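Local coordinates for nisin immunity protein (Lactococcus lactis subsp. lactis, PDB 5XHB) that contributes to the producer cell's immunity against externally supplied nisin and is a membrane lipoprotein, seen here in its lipid-free form, at residues Asn41-Val52 with Asn66-Glu77. Residues are numbered along the deposited sequence; the frame is centred on the assembly and turned at random.
Sequences NSKVKFYKLLIV and NSVTLVLNNIYE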
ATOM      1  N   ASN A  41      -5.906 -28.063  -0.694  1.00 36.82           N
ATOM      2  CA  ASN A  41      -6.056 -28.447  -2.093  1.00 37.64           C
ATOM      3  C   ASN A  41      -5.905 -27.284  -3.072  1.00 36.44           C
ATOM      4  O   ASN A  41      -6.396 -26.184  -2.825  1.00 32.53           O
ATOM      5  CB  ASN A  41      -7.417 -29.117  -2.302  1.00 39.89           C
ATOM      6  CG  ASN A  41      -7.607 -30.333  -1.417  1.00 48.79           C
ATOM      7  OD1 ASN A  41      -6.647 -30.864  -0.855  1.00 53.36           O
ATOM      8  ND2 ASN A  41      -8.851 -30.788  -1.296  1.00 56.07           N
ATOM      9  N   SER A  42      -5.220 -27.523  -4.185  1.00 33.35           N
ATOM     10  CA  SER A  42      -5.246 -26.564  -5.279  1.00 33.60           C
ATOM     11  C   SER A  42      -6.675 -26.460  -5.819  1.00 33.27           C
ATOM     12  O   SER A  42      -7.438 -27.423  -5.766  1.00 39.05           O
ATOM     13  CB  SER A  42      -4.280 -26.970  -6.391  1.00 35.81           C
ATOM     14  OG  SER A  42      -4.760 -28.107  -7.083  1.00 47.42           O
ATOM     15  N   LYS A  43      -7.037 -25.279  -6.308  1.00 34.67           N
ATOM     16  CA  LYS A  43      -8.353 -25.039  -6.884  1.00 31.49           C
ATOM     17  C   LYS A  43      -8.202 -24.713  -8.354  1.00 34.11           C
ATOM     18  O   LYS A  43      -9.098 -24.967  -9.153  1.00 31.12           O
ATOM     19  CB  LYS A  43      -9.072 -23.893  -6.169  1.00 31.45           C
ATOM     20  CG  LYS A  43      -9.634 -24.251  -4.801  1.00 37.53           C
ATOM     21  CD  LYS A  43     -10.760 -25.272  -4.910  1.00 37.58           C
ATOM     22  CE  LYS A  43     -11.233 -25.727  -3.531  1.00 49.97           C
ATOM     23  NZ  LYS A  43     -12.300 -26.779  -3.590  1.00 40.56           N
ATOM     24  N   VAL A  44      -7.061 -24.122  -8.701  1.00 30.87           N
ATOM     25  CA  VAL A  44      -6.749 -23.749 -10.083  1.00 27.61           C
ATOM     26  C   VAL A  44      -5.282 -23.978 -10.364  1.00 31.87           C
ATOM     27  O   VAL A  44      -4.434 -23.512  -9.607  1.00 24.30           O
ATOM     28  CB  VAL A  44      -7.023 -22.262 -10.390  1.00 30.70           C
ATOM     29  CG1 VAL A  44      -6.930 -22.012 -11.886  1.00 33.40           C
ATOM     30  CG2 VAL A  44      -8.361 -21.846  -9.873  1.00 39.61           C
ATOM     31  N   LYS A  45      -4.979 -24.666 -11.459  1.00 26.21           N
ATOM     32  CA  LYS A  45      -3.598 -24.814 -11.879  1.00 26.03           C
ATOM     33  C   LYS A  45      -3.247 -23.795 -12.963  1.00 27.40           C
ATOM     34  O   LYS A  45      -3.968 -23.648 -13.947  1.00 31.46           O
ATOM     35  CB  LYS A  45      -3.341 -26.240 -12.367  1.00 30.66           C
ATOM     36  CG  LYS A  45      -3.452 -27.288 -11.264  1.00 35.20           C
ATOM     37  CD  LYS A  45      -3.093 -28.674 -11.794  1.00 49.90           C
ATOM     38  CE  LYS A  45      -3.243 -29.754 -10.727  1.00 56.99           C
ATOM     39  NZ  LYS A  45      -3.076 -31.126 -11.310  1.00 58.04           N
ATOM     40  N   PHE A  46      -2.162 -23.060 -12.745  1.00 22.47           N
ATOM     41  CA  PHE A  46      -1.617 -22.141 -13.739  1.00 20.95           C
ATOM     42  C   PHE A  46      -0.167 -21.856 -13.379  1.00 22.55           C
ATOM     43  O   PHE A  46       0.247 -22.083 -12.243  1.00 22.61           O
ATOM     44  CB  PHE A  46      -2.422 -20.839 -13.804  1.00 24.00           C
ATOM     45  CG  PHE A  46      -2.081 -19.860 -12.712  1.00 20.98           C
ATOM     46  CD1 PHE A  46      -2.606 -20.008 -11.438  1.00 25.53           C
ATOM     47  CD2 PHE A  46      -1.223 -18.800 -12.959  1.00 23.58           C
ATOM     48  CE1 PHE A  46      -2.279 -19.107 -10.426  1.00 23.28           C
ATOM     49  CE2 PHE A  46      -0.892 -17.895 -11.949  1.00 22.30           C
ATOM     50  CZ  PHE A  46      -1.415 -18.058 -10.685  1.00 23.17           C
ATOM     51  N   TYR A  47       0.587 -21.337 -14.342  1.00 19.58           N
ATOM     52  CA  TYR A  47       1.989 -20.999 -14.145  1.00 20.77           C
ATOM     53  C   TYR A  47       2.295 -19.727 -14.920  1.00 23.09           C
ATOM     54  O   TYR A  47       2.103 -19.674 -16.133  1.00 24.42           O
ATOM     55  CB  TYR A  47       2.891 -22.153 -14.613  1.00 21.46           C
ATOM     56  CG  TYR A  47       4.364 -21.949 -14.368  1.00 23.17           C
ATOM     57  CD1 TYR A  47       5.143 -21.205 -15.244  1.00 24.37           C
ATOM     58  CD2 TYR A  47       4.983 -22.508 -13.255  1.00 27.21           C
ATOM     59  CE1 TYR A  47       6.494 -21.014 -15.019  1.00 21.69           C
ATOM     60  CE2 TYR A  47       6.340 -22.326 -13.024  1.00 25.78           C
ATOM     61  CZ  TYR A  47       7.088 -21.580 -13.911  1.00 22.08           C
ATOM     62  OH  TYR A  47       8.431 -21.388 -13.697  1.00 21.17           O
ATOM     63  N   LYS A  48       2.772 -18.704 -14.225  1.00 19.97           N
ATOM     64  CA  LYS A  48       3.101 -17.448 -14.875  1.00 23.20           C
ATOM     65  C   LYS A  48       4.414 -16.897 -14.333  1.00 22.83           C
ATOM     66  O   LYS A  48       4.614 -16.823 -13.127  1.00 22.31           O
ATOM     67  CB  LYS A  48       1.961 -16.437 -14.675  1.00 25.27           C
ATOM     68  CG  LYS A  48       2.236 -15.043 -15.235  1.00 28.60           C
ATOM     69  CD  LYS A  48       2.323 -15.048 -16.755  1.00 31.96           C
ATOM     70  CE  LYS A  48       2.090 -13.648 -17.320  1.00 41.87           C
ATOM     71  NZ  LYS A  48       2.519 -13.517 -18.747  1.00 44.08           N
ATOM     72  N   LEU A  49       5.318 -16.522 -15.229  1.00 22.22           N
ATOM     73  CA  LEU A  49       6.561 -15.915 -14.797  1.00 22.74           C
ATOM     74  C   LEU A  49       6.548 -14.430 -15.111  1.00 24.00           C
ATOM     75  O   LEU A  49       6.266 -14.025 -16.238  1.00 29.34           O
ATOM     76  CB  LEU A  49       7.767 -16.600 -15.460  1.00 27.80           C
ATOM     77  CG  LEU A  49       9.124 -16.081 -14.981  1.00 28.34           C
ATOM     78  CD1 LEU A  49      10.103 -17.226 -14.772  1.00 33.09           C
ATOM     79  CD2 LEU A  49       9.685 -15.091 -15.983  1.00 33.41           C
ATOM     80  N   LEU A  50       6.852 -13.621 -14.108  1.00 20.33           N
ATOM     81  CA  LEU A  50       6.950 -12.185 -14.292  1.00 24.01           C
ATOM     82  C   LEU A  50       8.322 -11.716 -13.866  1.00 26.35           C
ATOM     83  O   LEU A  50       8.890 -12.233 -12.905  1.00 25.57           O
ATOM     84  CB  LEU A  50       5.873 -11.445 -13.484  1.00 22.32           C
ATOM     85  CG  LEU A  50       4.410 -11.722 -13.852  1.00 29.20           C
ATOM     86  CD1 LEU A  50       3.479 -10.899 -12.977  1.00 20.03           C
ATOM     87  CD2 LEU A  50       4.159 -11.413 -15.312  1.00 27.12           C
ATOM     88  N   ILE A  51       8.845 -10.727 -14.581  1.00 24.91           N
ATOM     89  CA  ILE A  51      10.106 -10.098 -14.229  1.00 21.84           C
ATOM     90  C   ILE A  51       9.848  -8.643 -13.875  1.00 26.41           C
ATOM     91  O   ILE A  51       9.331  -7.891 -14.695  1.00 30.62           O
ATOM     92  CB  ILE A  51      11.121 -10.181 -15.384  1.00 25.46           C
ATOM     93  CG1 ILE A  51      11.360 -11.640 -15.776  1.00 31.10           C
ATOM     94  CG2 ILE A  51      12.417  -9.494 -14.993  1.00 32.56           C
ATOM     95  CD1 ILE A  51      12.329 -11.811 -16.954  1.00 39.04           C
ATOM     96  N   VAL A  52      10.180  -8.246 -12.652  1.00 23.72           N
ATOM     97  CA  VAL A  52       9.773  -6.930 -12.169  1.00 28.70           C
ATOM     98  C   VAL A  52      10.942  -6.068 -11.717  1.00 32.00           C
ATOM     99  O   VAL A  52      11.714  -6.452 -10.843  1.00 34.78           O
ATOM    100  CB  VAL A  52       8.786  -7.037 -10.994  1.00 31.68           C
ATOM    101  CG1 VAL A  52       8.073  -5.706 -10.797  1.00 33.91           C
ATOM    102  CG2 VAL A  52       7.772  -8.140 -11.248  1.00 28.09           C
ATOM    103  N   ASN A  66      18.372  -4.446 -10.996  1.00 55.27           N
ATOM    104  CA  ASN A  66      17.411  -4.205  -9.926  1.00 58.61           C
ATOM    105  C   ASN A  66      16.087  -4.927 -10.163  1.00 52.35           C
ATOM    106  O   ASN A  66      15.023  -4.406  -9.836  1.00 53.11           O
ATOM    107  CB  ASN A  66      17.155  -2.701  -9.758  1.00 61.98           C
ATOM    108  CG  ASN A  66      18.099  -2.053  -8.753  1.00 68.51           C
ATOM    109  OD1 ASN A  66      19.215  -2.526  -8.539  1.00 65.46           O
ATOM    110  ND2 ASN A  66      17.646  -0.970  -8.126  1.00 65.48           N
ATOM    111  N   SER A  67      16.147  -6.126 -10.730  1.00 51.82           N
ATOM    112  CA  SER A  67      14.917  -6.854 -11.021  1.00 48.54           C
ATOM    113  C   SER A  67      14.736  -8.054 -10.101  1.00 46.23           C
ATOM    114  O   SER A  67      15.701  -8.582  -9.544  1.00 42.94           O
ATOM    115  CB  SER A  67      14.892  -7.311 -12.477  1.00 42.51           C
ATOM    116  OG  SER A  67      15.703  -8.454 -12.666  1.00 49.21           O
ATOM    117  N   VAL A  68      13.485  -8.472  -9.937  1.00 41.54           N
ATOM    118  CA  VAL A  68      13.185  -9.707  -9.233  1.00 31.17           C
ATOM    119  C   VAL A  68      12.278 -10.546 -10.128  1.00 28.88           C
ATOM    120  O   VAL A  68      11.414 -10.011 -10.827  1.00 25.88           O
ATOM    121  CB  VAL A  68      12.532  -9.446  -7.855  1.00 37.95           C
ATOM    122  CG1 VAL A  68      11.250  -8.670  -8.011  1.00 36.67           C
ATOM    123  CG2 VAL A  68      12.269 -10.755  -7.129  1.00 33.97           C
ATOM    124  N   THR A  69      12.521 -11.853 -10.145  1.00 24.53           N
ATOM    125  CA  THR A  69      11.737 -12.776 -10.953  1.00 25.32           C
ATOM    126  C   THR A  69      10.704 -13.469 -10.079  1.00 25.66           C
ATOM    127  O   THR A  69      11.037 -14.035  -9.037  1.00 23.84           O
ATOM    128  CB  THR A  69      12.622 -13.832 -11.634  1.00 26.51           C
ATOM    129  OG1 THR A  69      13.634 -13.173 -12.402  1.00 32.55           O
ATOM    130  CG2 THR A  69      11.792 -14.724 -12.541  1.00 24.35           C
ATOM    131  N   LEU A  70       9.447 -13.396 -10.493  1.00 24.94           N
ATOM    132  CA  LEU A  70       8.367 -14.023  -9.743  1.00 23.79           C
ATOM    133  C   LEU A  70       7.761 -15.167 -10.524  1.00 21.73           C
ATOM    134  O   LEU A  70       7.363 -15.010 -11.680  1.00 27.77           O
ATOM    135  CB  LEU A  70       7.279 -13.012  -9.407  1.00 23.73           C
ATOM    136  CG  LEU A  70       7.673 -11.777  -8.611  1.00 25.02           C
ATOM    137  CD1 LEU A  70       6.433 -10.918  -8.438  1.00 25.26           C
ATOM    138  CD2 LEU A  70       8.281 -12.155  -7.264  1.00 24.67           C
ATOM    139  N   VAL A  71       7.690 -16.325  -9.892  1.00 17.78           N
ATOM    140  CA  VAL A  71       6.926 -17.419 -10.467  1.00 17.67           C
ATOM    141  C   VAL A  71       5.592 -17.547  -9.728  1.00 20.78           C
ATOM    142  O   VAL A  71       5.561 -17.893  -8.538  1.00 18.14           O
ATOM    143  CB  VAL A  71       7.711 -18.740 -10.405  1.00 20.99           C
ATOM    144  CG1 VAL A  71       6.811 -19.911 -10.758  1.00 20.17           C
ATOM    145  CG2 VAL A  71       8.897 -18.663 -11.352  1.00 20.91           C
ATOM    146  N   LEU A  72       4.503 -17.246 -10.440  1.00 15.79           N
ATOM    147  CA  LEU A  72       3.146 -17.342  -9.911  1.00 18.45           C
ATOM    148  C   LEU A  72       2.578 -18.697 -10.280  1.00 21.24           C
ATOM    149  O   LEU A  72       2.489 -19.038 -11.459  1.00 23.32           O
ATOM    150  CB  LEU A  72       2.249 -16.226 -10.474  1.00 20.83           C
ATOM    151  CG  LEU A  72       2.902 -14.853 -10.627  1.00 25.73           C
ATOM    152  CD1 LEU A  72       1.924 -13.868 -11.251  1.00 30.63           C
ATOM    153  CD2 LEU A  72       3.351 -14.367  -9.288  1.00 26.07           C
ATOM    154  N   ASN A  73       2.186 -19.474  -9.282  1.00 21.04           N
ATOM    155  CA  ASN A  73       1.911 -20.880  -9.530  1.00 20.62           C
ATOM    156  C   ASN A  73       0.769 -21.424  -8.687  1.00 22.37           C
ATOM    157  O   ASN A  73       0.954 -21.697  -7.496  1.00 20.93           O
ATOM    158  CB  ASN A  73       3.178 -21.689  -9.268  1.00 19.00           C
ATOM    159  CG  ASN A  73       3.097 -23.107  -9.805  1.00 26.70           C
ATOM    160  OD1 ASN A  73       2.280 -23.423 -10.683  1.00 27.26           O
ATOM    161  ND2 ASN A  73       3.957 -23.971  -9.286  1.00 29.76           N
ATOM    162  N   ASN A  74      -0.395 -21.559  -9.326  1.00 19.58           N
ATOM    163  CA  ASN A  74      -1.598 -22.170  -8.764  1.00 20.82           C
ATOM    164  C   ASN A  74      -2.291 -21.342  -7.703  1.00 20.38           C
ATOM    165  O   ASN A  74      -1.668 -20.542  -7.015  1.00 18.79           O
ATOM    166  CB  ASN A  74      -1.283 -23.541  -8.179  1.00 20.43           C
ATOM    167  CG  ASN A  74      -0.590 -24.435  -9.174  1.00 24.57           C
ATOM    168  OD1 ASN A  74      -0.801 -24.314 -10.376  1.00 21.91           O
ATOM    169  ND2 ASN A  74       0.256 -25.324  -8.683  1.00 23.16           N
ATOM    170  N   ILE A  75      -3.598 -21.553  -7.601  1.00 20.27           N
ATOM    171  CA  ILE A  75      -4.402 -21.024  -6.503  1.00 17.19           C
ATOM    172  C   ILE A  75      -4.820 -22.194  -5.631  1.00 22.87           C
ATOM    173  O   ILE A  75      -5.267 -23.222  -6.148  1.00 22.69           O
ATOM    174  CB  ILE A  75      -5.650 -20.265  -7.017  1.00 15.51           C
ATOM    175  CG1 ILE A  75      -5.221 -19.029  -7.800  1.00 16.86           C
ATOM    176  CG2 ILE A  75      -6.576 -19.871  -5.853  1.00 16.71           C
ATOM    177  CD1 ILE A  75      -6.345 -18.115  -8.195  1.00 20.56           C
ATOM    178  N   TYR A  76      -4.651 -22.039  -4.320  1.00 17.86           N
ATOM    179  CA  TYR A  76      -4.985 -23.060  -3.334  1.00 21.28           C
ATOM    180  C   TYR A  76      -6.048 -22.591  -2.355  1.00 22.07           C
ATOM    181  O   TYR A  76      -6.176 -21.392  -2.094  1.00 20.90           O
ATOM    182  CB  TYR A  76      -3.753 -23.443  -2.518  1.00 22.10           C
ATOM    183  CG  TYR A  76      -2.611 -23.935  -3.338  1.00 21.90           C
ATOM    184  CD1 TYR A  76      -1.760 -23.045  -3.978  1.00 21.19           C
ATOM    185  CD2 TYR A  76      -2.369 -25.291  -3.472  1.00 27.08           C
ATOM    186  CE1 TYR A  76      -0.702 -23.494  -4.732  1.00 23.20           C
ATOM    187  CE2 TYR A  76      -1.308 -25.749  -4.231  1.00 28.51           C
ATOM    188  CZ  TYR A  76      -0.486 -24.848  -4.859  1.00 24.69           C
ATOM    189  OH  TYR A  76       0.570 -25.295  -5.616  1.00 26.60           O
ATOM    190  N   GLU A  77      -6.774 -23.533  -1.769  1.00 24.06           N
ATOM    191  CA  GLU A  77      -7.604 -23.183  -0.627  1.00 21.42           C
ATOM    192  C   GLU A  77      -6.807 -23.412   0.649  1.00 22.73           C
ATOM    193  O   GLU A  77      -6.177 -24.461   0.809  1.00 27.06           O
ATOM    194  CB  GLU A  77      -8.903 -23.992  -0.614  1.00 25.11           C
ATOM    195  CG  GLU A  77      -9.848 -23.560   0.504  1.00 25.89           C
ATOM    196  CD  GLU A  77     -11.157 -24.321   0.488  1.00 40.68           C
ATOM    197  OE1 GLU A  77     -11.253 -25.320  -0.255  1.00 40.36           O
ATOM    198  OE2 GLU A  77     -12.088 -23.921   1.224  1.00 42.40           O
TER
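Phe46 has CG between its backbone N and carbonyl carbon (chi1 80°), which lays the ring across the strand 67-78 backbone. Its CE1 is 3.3 Å from Asn74 N, and CE2 is 3.9 Å from Leu72 CB. The Asn74 side chain has CG beside its own backbone N (chi1 -53°). Its OD1 accepts from Phe46 N at 3.0 Å, in the amide plane, where a regular ladder would use a main-chain carbonyl. Its ND2 donates to Tyr76 OH at 3.1 Å, nearly straight at 173°, so both ends of the amide are held. The register slips by one here. A second slip is a classic beta bulge, with Lys43 N and Val44 N both donating to Ile75 O. From Lys48 to Val52 the antiparallel ladder is regular. Leu50 CD1 meets Leu72 CD1 at 3.8 Å on the face shared with Val52, Val68 and Leu70. On the other face Tyr47 crosses Val71, CE2 to CG1 at 3.3 Å. Leu72 also touches Ile87, and Phe46 and Ile75 touch Met85, both on strand 83-87. Lys43 NZ and Glu77 OE1 make a long salt bridge of 3.8 Å. The chemistry implies a mainly backbone-bonded pairing, with the Asn74 amide bridging the irregular step.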